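Local structure of chitosanase (7C6C) at residues N67-Y72 with K98-D103; Y141-Q146 with D154-L159. The protein hydrolyses internal beta-1,4 linkages between glucosamine residues of partly acetylated chitosan, as a secreted endo-acting enzyme of glycoside hydrolase family 46. All coordinates share one frame; numbering follows the deposited sequence.

Interaction 1. Residues N67-Y72 with K98-D103; sequences NKLKKY and KSLAND
Lys68 reaches across to Ser99 and Leu100, and its ammonium group ends on the serine hydroxyl: NZ donates to Ser99 OG over 2.8 Å. The rest of the chain works as a hydrocarbon arm. Lys68 CE lies 4.0 Å from Leu100 CD2, and Lys68 CG is equally far from Leu100 CD1, so the arm and the leucine run alongside each other in opposite directions. A bend at chi3 (72°) in an otherwise extended outer chain turns the amino end onto the hydroxyl. Beneath this polar link, Leu69 and Leu100 meet tip to tip, CD1 of Leu69 standing 3.9 Å from CD1 of Leu100.

On the 67-72 side, Asn67 folds back in an Asx turn, its OD1 accepting from Leu69 N at 2.7 Å, while its ND2 is bound to Thr61 OG1 in helix 52-63 and to Val64 O just after it. Lys68 and Leu69 are the two central residues of a type I turn from Asn67 to Lys70. On the 98-103 side, Ser99 OG donates to the carbonyl oxygen of Ala96, one helical turn back, and this bond sets the hydroxyl to accept from Lys68. A second type I turn, Leu100 to Asp103, leads on to helix 104-128, which Asp103 caps through Phe106 N. Both leucines touch Phe106 from that helix.

The leucine pair is thus buried, whereas the exposed lysine is hydrogen-bonded to a neutral hydroxyl; this is no salt bridge, and its charge is probably not neutralised within the contact.

Interaction 2. Residues Y141-Q146 with D154-L159; sequences YDTVIQ and DSFYAL
A short connection turns helix 134-147 into helix 156-167, and the contact is buried between the two, with Phe156 of the second helix laid against Val144 and Thr143 of the first. Val144 CB sits over one face of the phenyl ring in a CH-pi contact, 4.0 Å from the ring centroid and 21° off the normal. Its CG2 branch comes closest, 3.6 Å from Phe156 CD2. Thr143 contributes mainly its methyl: with CG2 anti to the backbone N, that carbon touches both Phe156 CD1 at 3.9 Å and Leu159 CD1 at 3.8 Å, whereas OG1 is turned back to Val139 O within its own helix.

The second helix is fixed at its start by Ser155, the N-cap, whose OG accepts from Ala158 N at 3.3 Å; Phe156, the next residue, begins the first turn. Outside the pair, Tyr118 and Ala122 of helix 104-128 pack on Val144, and Phe184 of helix 177-193 on Thr143. With no hydrogen bond crossing between the segments, this is apolar packing of two consecutive helices joined by a short loop, in the mainly helical fold of family 46, a member of the lysozyme clan.

How the interactions relate
Interaction 1 and interaction 2 follow one another along the chain, the first closing before the second opens, and they do not touch: their centres are 28 Å apart and their nearest atoms about 16 Å. Helix 104-128 touches both contacts, at its beginning in interaction 1 and farther along in interaction 2. Their settings differ. Interaction 1 lies about 21 Å from the centre of the chain, partly buried and away from the annotated sites; interaction 2 is about 8 Å from that centre, with the side chain of Thr143 about 10 Å from that of Glu19, the predicted proton donor.

Interaction 1. Residues N67-Y72 with K98-D103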
ATOM      1  N   ASN A  67     -21.771  12.531  -9.700  1.00  9.92           N
ATOM      2  CA  ASN A  67     -21.670  12.352  -8.260  1.00  9.78           C
ATOM      3  C   ASN A  67     -21.005  13.574  -7.611  1.00  9.13           C
ATOM      4  O   ASN A  67     -20.560  14.509  -8.289  1.00  9.63           O
ATOM      5  CB  ASN A  67     -20.888  11.079  -7.967  1.00 10.17           C
ATOM      6  CG  ASN A  67     -19.467  11.169  -8.470  1.00  9.59           C
ATOM      7  OD1 ASN A  67     -18.637  11.851  -7.863  1.00  9.47           O
ATOM      8  ND2 ASN A  67     -19.180  10.519  -9.595  1.00 10.85           N
ATOM      9  N   LYS A  68     -20.907  13.553  -6.275  1.00  9.59           N
ATOM     10  CA  LYS A  68     -20.407  14.712  -5.536  1.00  9.25           C
ATOM     11  C   LYS A  68     -18.925  14.982  -5.755  1.00  9.19           C
ATOM     12  O   LYS A  68     -18.453  16.069  -5.402  1.00  9.22           O
ATOM     13  CB  LYS A  68     -20.682  14.560  -4.039  1.00 10.04           C
ATOM     14  CG  LYS A  68     -19.780  13.561  -3.318  1.00 10.24           C
ATOM     15  CD  LYS A  68     -20.137  13.459  -1.834  1.00 10.79           C
ATOM     16  CE  LYS A  68     -21.458  12.724  -1.615  1.00 11.28           C
ATOM     17  NZ  LYS A  68     -21.900  12.794  -0.196  1.00 11.26           N
ATOM     18  N   LEU A  69     -18.178  14.023  -6.292  1.00  8.72           N
ATOM     19  CA  LEU A  69     -16.758  14.216  -6.535  1.00  9.06           C
ATOM     20  C   LEU A  69     -16.435  14.596  -7.975  1.00  9.09           C
ATOM     21  O   LEU A  69     -15.294  14.975  -8.249  1.00  8.93           O
ATOM     22  CB  LEU A  69     -15.979  12.956  -6.151  1.00  9.49           C
ATOM     23  CG  LEU A  69     -16.022  12.544  -4.677  1.00 10.20           C
ATOM     24  CD1 LEU A  69     -15.320  11.204  -4.480  1.00 10.85           C
ATOM     25  CD2 LEU A  69     -15.413  13.612  -3.777  1.00 13.07           C
ATOM     26  N   LYS A  70     -17.411  14.531  -8.889  1.00  9.05           N
ATOM     27  CA  LYS A  70     -17.139  14.810 -10.298  1.00  9.80           C
ATOM     28  C   LYS A  70     -16.475  16.168 -10.488  1.00  9.53           C
ATOM     29  O   LYS A  70     -15.547  16.300 -11.293  1.00  9.48           O
ATOM     30  CB  LYS A  70     -18.432  14.735 -11.113  1.00 10.39           C
ATOM     31  CG  LYS A  70     -18.246  15.171 -12.558  1.00 10.75           C
ATOM     32  CD  LYS A  70     -19.559  15.256 -13.330  1.00 11.88           C
ATOM     33  CE  LYS A  70     -19.319  15.842 -14.722  1.00 12.09           C
ATOM     34  NZ  LYS A  70     -20.592  16.080 -15.459  1.00 13.78           N
ATOM     35  N   LYS A  71     -16.924  17.187  -9.748  1.00  9.23           N
ATOM     36  CA  LYS A  71     -16.418  18.538  -9.967  1.00  9.29           C
ATOM     37  C   LYS A  71     -14.943  18.668  -9.631  1.00  9.11           C
ATOM     38  O   LYS A  71     -14.317  19.651 -10.044  1.00  9.82           O
ATOM     39  CB  LYS A  71     -17.232  19.573  -9.182  1.00 10.30           C
ATOM     40  CG  LYS A  71     -16.942  19.610  -7.693  1.00 10.70           C
ATOM     41  CD  LYS A  71     -17.605  20.824  -7.054  1.00 12.07           C
ATOM     42  CE  LYS A  71     -17.024  21.111  -5.676  1.00 13.25           C
ATOM     43  NZ  LYS A  71     -17.506  22.402  -5.122  1.00 12.95           N
ATOM     44  N   TYR A  72     -14.375  17.709  -8.893  1.00  8.90           N
ATOM     45  CA  TYR A  72     -12.961  17.758  -8.565  1.00  8.91           C
ATOM     46  C   TYR A  72     -12.082  17.161  -9.650  1.00  8.49           C
ATOM     47  O   TYR A  72     -10.859  17.277  -9.559  1.00  8.64           O
ATOM     48  CB  TYR A  72     -12.689  17.051  -7.233  1.00  9.26           C
ATOM     49  CG  TYR A  72     -13.403  17.711  -6.084  1.00  9.13           C
ATOM     50  CD1 TYR A  72     -12.943  18.910  -5.553  1.00  9.88           C
ATOM     51  CD2 TYR A  72     -14.550  17.155  -5.545  1.00 10.23           C
ATOM     52  CE1 TYR A  72     -13.598  19.530  -4.504  1.00 10.47           C
ATOM     53  CE2 TYR A  72     -15.218  17.765  -4.503  1.00 10.69           C
ATOM     54  CZ  TYR A  72     -14.741  18.948  -3.985  1.00 10.32           C
ATOM     55  OH  TYR A  72     -15.413  19.546  -2.950  1.00 10.95           O
ATOM     56  N   LYS A  98     -14.841  11.553   2.612  1.00 10.52           N
ATOM     57  CA  LYS A  98     -15.175  10.879   3.863  1.00 11.51           C
ATOM     58  C   LYS A  98     -16.652  10.522   3.922  1.00 11.47           C
ATOM     59  O   LYS A  98     -17.019   9.471   4.453  1.00 12.42           O
ATOM     60  CB  LYS A  98     -14.802  11.747   5.062  1.00 12.91           C
ATOM     61  CG  LYS A  98     -15.070  11.060   6.397  1.00 15.67           C
ATOM     62  CD  LYS A  98     -14.707  11.951   7.567  1.00 18.86           C
ATOM     63  CE  LYS A  98     -15.178  11.328   8.868  1.00 22.25           C
ATOM     64  NZ  LYS A  98     -14.782  12.132  10.048  1.00 24.76           N
ATOM     65  N   SER A  99     -17.514  11.384   3.377  1.00 10.99           N
ATOM     66  CA  SER A  99     -18.950  11.135   3.427  1.00 11.51           C
ATOM     67  C   SER A  99     -19.342   9.876   2.671  1.00 11.92           C
ATOM     68  O   SER A  99     -20.433   9.349   2.901  1.00 13.02           O
ATOM     69  CB  SER A  99     -19.716  12.327   2.854  1.00 11.83           C
ATOM     70  OG  SER A  99     -19.717  12.309   1.433  1.00 11.23           O
ATOM     71  N   LEU A 100     -18.476   9.381   1.788  1.00 11.68           N
ATOM     72  CA  LEU A 100     -18.744   8.190   1.000  1.00 11.60           C
ATOM     73  C   LEU A 100     -18.105   6.941   1.590  1.00 11.52           C
ATOM     74  O   LEU A 100     -18.055   5.907   0.911  1.00 12.08           O
ATOM     75  CB  LEU A 100     -18.299   8.406  -0.447  1.00 11.93           C
ATOM     76  CG  LEU A 100     -19.148   9.411  -1.233  1.00 11.89           C
ATOM     77  CD1 LEU A 100     -18.397   9.865  -2.488  1.00 13.27           C
ATOM     78  CD2 LEU A 100     -20.512   8.808  -1.591  1.00 13.30           C
ATOM     79  N   ALA A 101     -17.635   7.016   2.844  1.00 12.06           N
ATOM     80  CA  ALA A 101     -16.899   5.914   3.464  1.00 13.26           C
ATOM     81  C   ALA A 101     -17.661   4.599   3.402  1.00 14.10           C
ATOM     82  O   ALA A 101     -17.056   3.531   3.255  1.00 15.06           O
ATOM     83  CB  ALA A 101     -16.591   6.251   4.921  1.00 13.85           C
ATOM     84  N   ASN A 102     -18.985   4.652   3.543  1.00 14.20           N
ATOM     85  CA  ASN A 102     -19.814   3.454   3.599  1.00 16.13           C
ATOM     86  C   ASN A 102     -20.666   3.274   2.351  1.00 16.72           C
ATOM     87  O   ASN A 102     -21.591   2.451   2.347  1.00 18.77           O
ATOM     88  CB  ASN A 102     -20.655   3.463   4.875  1.00 18.16           C
ATOM     89  CG  ASN A 102     -19.789   3.416   6.105  1.00 19.86           C
ATOM     90  OD1 ASN A 102     -19.046   2.459   6.301  1.00 22.09           O
ATOM     91  ND2 ASN A 102     -19.839   4.465   6.918  1.00 21.22           N
ATOM     92  N   ASP A 103     -20.357   4.002   1.283  1.00 15.45           N
ATOM     93  CA  ASP A 103     -21.132   3.919   0.058  1.00 15.39           C
ATOM     94  C   ASP A 103     -20.660   2.733  -0.772  1.00 15.44           C
ATOM     95  O   ASP A 103     -19.467   2.603  -1.057  1.00 14.85           O
ATOM     96  CB  ASP A 103     -20.957   5.209  -0.734  1.00 15.72           C
ATOM     97  CG  ASP A 103     -21.778   5.220  -1.987  1.00 16.71           C
ATOM     98  OD1 ASP A 103     -23.000   5.436  -1.896  1.00 20.28           O
ATOM     99  OD2 ASP A 103     -21.210   4.953  -3.059  1.00 15.69           O
TER

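Interaction 2. Residues Y141-Q146 with D154-L159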
ATOM      1  N   TYR A 141       2.468  -7.193  -1.398  1.00 10.74           N
ATOM      2  CA  TYR A 141       1.239  -6.413  -1.505  1.00 10.70           C
ATOM      3  C   TYR A 141       1.328  -5.143  -0.660  1.00 10.72           C
ATOM      4  O   TYR A 141       1.040  -4.039  -1.139  1.00 11.07           O
ATOM      5  CB  TYR A 141       0.092  -7.319  -1.048  1.00 10.81           C
ATOM      6  CG  TYR A 141      -1.341  -6.867  -1.240  1.00 10.19           C
ATOM      7  CD1 TYR A 141      -1.681  -5.747  -1.993  1.00 10.43           C
ATOM      8  CD2 TYR A 141      -2.371  -7.597  -0.657  1.00 10.40           C
ATOM      9  CE1 TYR A 141      -3.009  -5.371  -2.151  1.00 10.37           C
ATOM     10  CE2 TYR A 141      -3.686  -7.235  -0.807  1.00 10.50           C
ATOM     11  CZ  TYR A 141      -4.002  -6.120  -1.553  1.00 10.15           C
ATOM     12  OH  TYR A 141      -5.319  -5.757  -1.718  1.00 10.79           O
ATOM     13  N   ASP A 142       1.749  -5.278   0.600  1.00 10.25           N
ATOM     14  CA  ASP A 142       1.901  -4.101   1.448  1.00 10.03           C
ATOM     15  C   ASP A 142       2.947  -3.151   0.881  1.00 10.29           C
ATOM     16  O   ASP A 142       2.783  -1.924   0.933  1.00 10.92           O
ATOM     17  CB  ASP A 142       2.295  -4.513   2.863  1.00 10.16           C
ATOM     18  CG  ASP A 142       2.350  -3.331   3.796  1.00 10.24           C
ATOM     19  OD1 ASP A 142       1.275  -2.771   4.083  1.00 10.25           O
ATOM     20  OD2 ASP A 142       3.463  -2.943   4.213  1.00 10.73           O
ATOM     21  N   THR A 143       4.033  -3.703   0.331  1.00 10.18           N
ATOM     22  CA  THR A 143       5.115  -2.869  -0.180  1.00 11.07           C
ATOM     23  C   THR A 143       4.647  -2.005  -1.342  1.00 11.30           C
ATOM     24  O   THR A 143       4.942  -0.807  -1.391  1.00 11.45           O
ATOM     25  CB  THR A 143       6.302  -3.739  -0.603  1.00 11.62           C
ATOM     26  OG1 THR A 143       6.788  -4.466   0.530  1.00 12.10           O
ATOM     27  CG2 THR A 143       7.439  -2.881  -1.149  1.00 12.28           C
ATOM     28  N   VAL A 144       3.916  -2.590  -2.293  1.00 11.52           N
ATOM     29  CA  VAL A 144       3.514  -1.787  -3.444  1.00 11.97           C
ATOM     30  C   VAL A 144       2.538  -0.693  -3.031  1.00 11.68           C
ATOM     31  O   VAL A 144       2.545   0.402  -3.603  1.00 12.17           O
ATOM     32  CB  VAL A 144       3.007  -2.663  -4.610  1.00 12.74           C
ATOM     33  CG1 VAL A 144       1.620  -3.214  -4.334  1.00 13.42           C
ATOM     34  CG2 VAL A 144       3.006  -1.873  -5.915  1.00 14.07           C
ATOM     35  N   ILE A 145       1.711  -0.951  -2.017  1.00 11.34           N
ATOM     36  CA  ILE A 145       0.774   0.066  -1.558  1.00 11.62           C
ATOM     37  C   ILE A 145       1.518   1.273  -1.008  1.00 11.79           C
ATOM     38  O   ILE A 145       1.143   2.421  -1.276  1.00 13.75           O
ATOM     39  CB  ILE A 145      -0.224  -0.531  -0.549  1.00 12.12           C
ATOM     40  CG1 ILE A 145      -1.244  -1.410  -1.279  1.00 13.03           C
ATOM     41  CG2 ILE A 145      -0.918   0.575   0.237  1.00 12.79           C
ATOM     42  CD1 ILE A 145      -2.077  -2.253  -0.375  1.00 13.62           C
ATOM     43  N   GLN A 146       2.589   1.044  -0.244  1.00 11.20           N
ATOM     44  CA  GLN A 146       3.318   2.173   0.324  1.00 11.18           C
ATOM     45  C   GLN A 146       4.293   2.790  -0.676  1.00 11.71           C
ATOM     46  O   GLN A 146       4.391   4.018  -0.774  1.00 12.50           O
ATOM     47  CB  GLN A 146       4.051   1.761   1.599  1.00 12.13           C
ATOM     48  CG  GLN A 146       4.855   2.907   2.193  1.00 12.84           C
ATOM     49  CD  GLN A 146       5.456   2.592   3.554  1.00 12.58           C
ATOM     50  OE1 GLN A 146       5.857   1.459   3.828  1.00 13.53           O
ATOM     51  NE2 GLN A 146       5.556   3.609   4.400  1.00 14.45           N
ATOM     52  N   ASP A 154      12.789   4.237  -4.866  1.00 17.32           N
ATOM     53  CA  ASP A 154      12.038   3.789  -3.699  1.00 16.10           C
ATOM     54  C   ASP A 154      10.890   2.861  -4.069  1.00 15.20           C
ATOM     55  O   ASP A 154      10.096   2.490  -3.194  1.00 15.05           O
ATOM     56  CB  ASP A 154      11.483   4.990  -2.928  1.00 16.44           C
ATOM     57  CG  ASP A 154      12.565   5.946  -2.468  1.00 17.28           C
ATOM     58  OD1 ASP A 154      13.650   5.482  -2.061  1.00 17.87           O
ATOM     59  OD2 ASP A 154      12.330   7.170  -2.513  1.00 17.77           O
ATOM     60  N   SER A 155      10.792   2.472  -5.339  1.00 15.36           N
ATOM     61  CA  SER A 155       9.638   1.747  -5.840  1.00 15.24           C
ATOM     62  C   SER A 155       9.696   0.269  -5.471  1.00 14.56           C
ATOM     63  O   SER A 155      10.746  -0.286  -5.137  1.00 15.67           O
ATOM     64  CB  SER A 155       9.547   1.864  -7.359  1.00 16.26           C
ATOM     65  OG  SER A 155      10.660   1.239  -7.981  1.00 17.13           O
ATOM     66  N   PHE A 156       8.525  -0.361  -5.563  1.00 14.88           N
ATOM     67  CA  PHE A 156       8.351  -1.796  -5.352  1.00 14.78           C
ATOM     68  C   PHE A 156       9.395  -2.615  -6.108  1.00 15.84           C
ATOM     69  O   PHE A 156      10.110  -3.434  -5.514  1.00 16.02           O
ATOM     70  CB  PHE A 156       6.932  -2.123  -5.826  1.00 14.78           C
ATOM     71  CG  PHE A 156       6.540  -3.571  -5.769  1.00 14.13           C
ATOM     72  CD1 PHE A 156       6.891  -4.398  -4.708  1.00 13.61           C
ATOM     73  CD2 PHE A 156       5.748  -4.089  -6.784  1.00 13.87           C
ATOM     74  CE1 PHE A 156       6.468  -5.720  -4.685  1.00 13.97           C
ATOM     75  CE2 PHE A 156       5.325  -5.400  -6.767  1.00 13.99           C
ATOM     76  CZ  PHE A 156       5.683  -6.217  -5.716  1.00 13.62           C
ATOM     77  N   TYR A 157       9.497  -2.414  -7.423  1.00 17.05           N
ATOM     78  CA  TYR A 157      10.415  -3.241  -8.200  1.00 18.37           C
ATOM     79  C   TYR A 157      11.873  -2.889  -7.922  1.00 18.94           C
ATOM     80  O   TYR A 157      12.737  -3.769  -7.989  1.00 19.48           O
ATOM     81  CB  TYR A 157      10.074  -3.182  -9.691  1.00 20.29           C
ATOM     82  CG  TYR A 157      10.822  -4.194 -10.535  1.00 22.05           C
ATOM     83  CD1 TYR A 157      10.897  -5.531 -10.158  1.00 23.05           C
ATOM     84  CD2 TYR A 157      11.451  -3.811 -11.715  1.00 23.17           C
ATOM     85  CE1 TYR A 157      11.585  -6.453 -10.925  1.00 24.50           C
ATOM     86  CE2 TYR A 157      12.139  -4.725 -12.488  1.00 24.20           C
ATOM     87  CZ  TYR A 157      12.200  -6.044 -12.090  1.00 25.28           C
ATOM     88  OH  TYR A 157      12.883  -6.960 -12.852  1.00 26.86           O
ATOM     89  N   ALA A 158      12.167  -1.627  -7.593  1.00 18.71           N
ATOM     90  CA  ALA A 158      13.524  -1.283  -7.173  1.00 18.76           C
ATOM     91  C   ALA A 158      13.926  -2.069  -5.931  1.00 18.81           C
ATOM     92  O   ALA A 158      15.061  -2.548  -5.824  1.00 19.52           O
ATOM     93  CB  ALA A 158      13.639   0.218  -6.914  1.00 19.44           C
ATOM     94  N   LEU A 159      12.999  -2.227  -4.985  1.00 18.00           N
ATOM     95  CA  LEU A 159      13.295  -3.010  -3.789  1.00 17.61           C
ATOM     96  C   LEU A 159      13.498  -4.483  -4.125  1.00 17.93           C
ATOM     97  O   LEU A 159      14.393  -5.131  -3.569  1.00 18.65           O
ATOM     98  CB  LEU A 159      12.179  -2.849  -2.757  1.00 17.20           C
ATOM     99  CG  LEU A 159      11.946  -1.426  -2.244  1.00 17.98           C
ATOM    100  CD1 LEU A 159      10.916  -1.435  -1.144  1.00 18.54           C
ATOM    101  CD2 LEU A 159      13.235  -0.766  -1.770  1.00 19.92           C
TER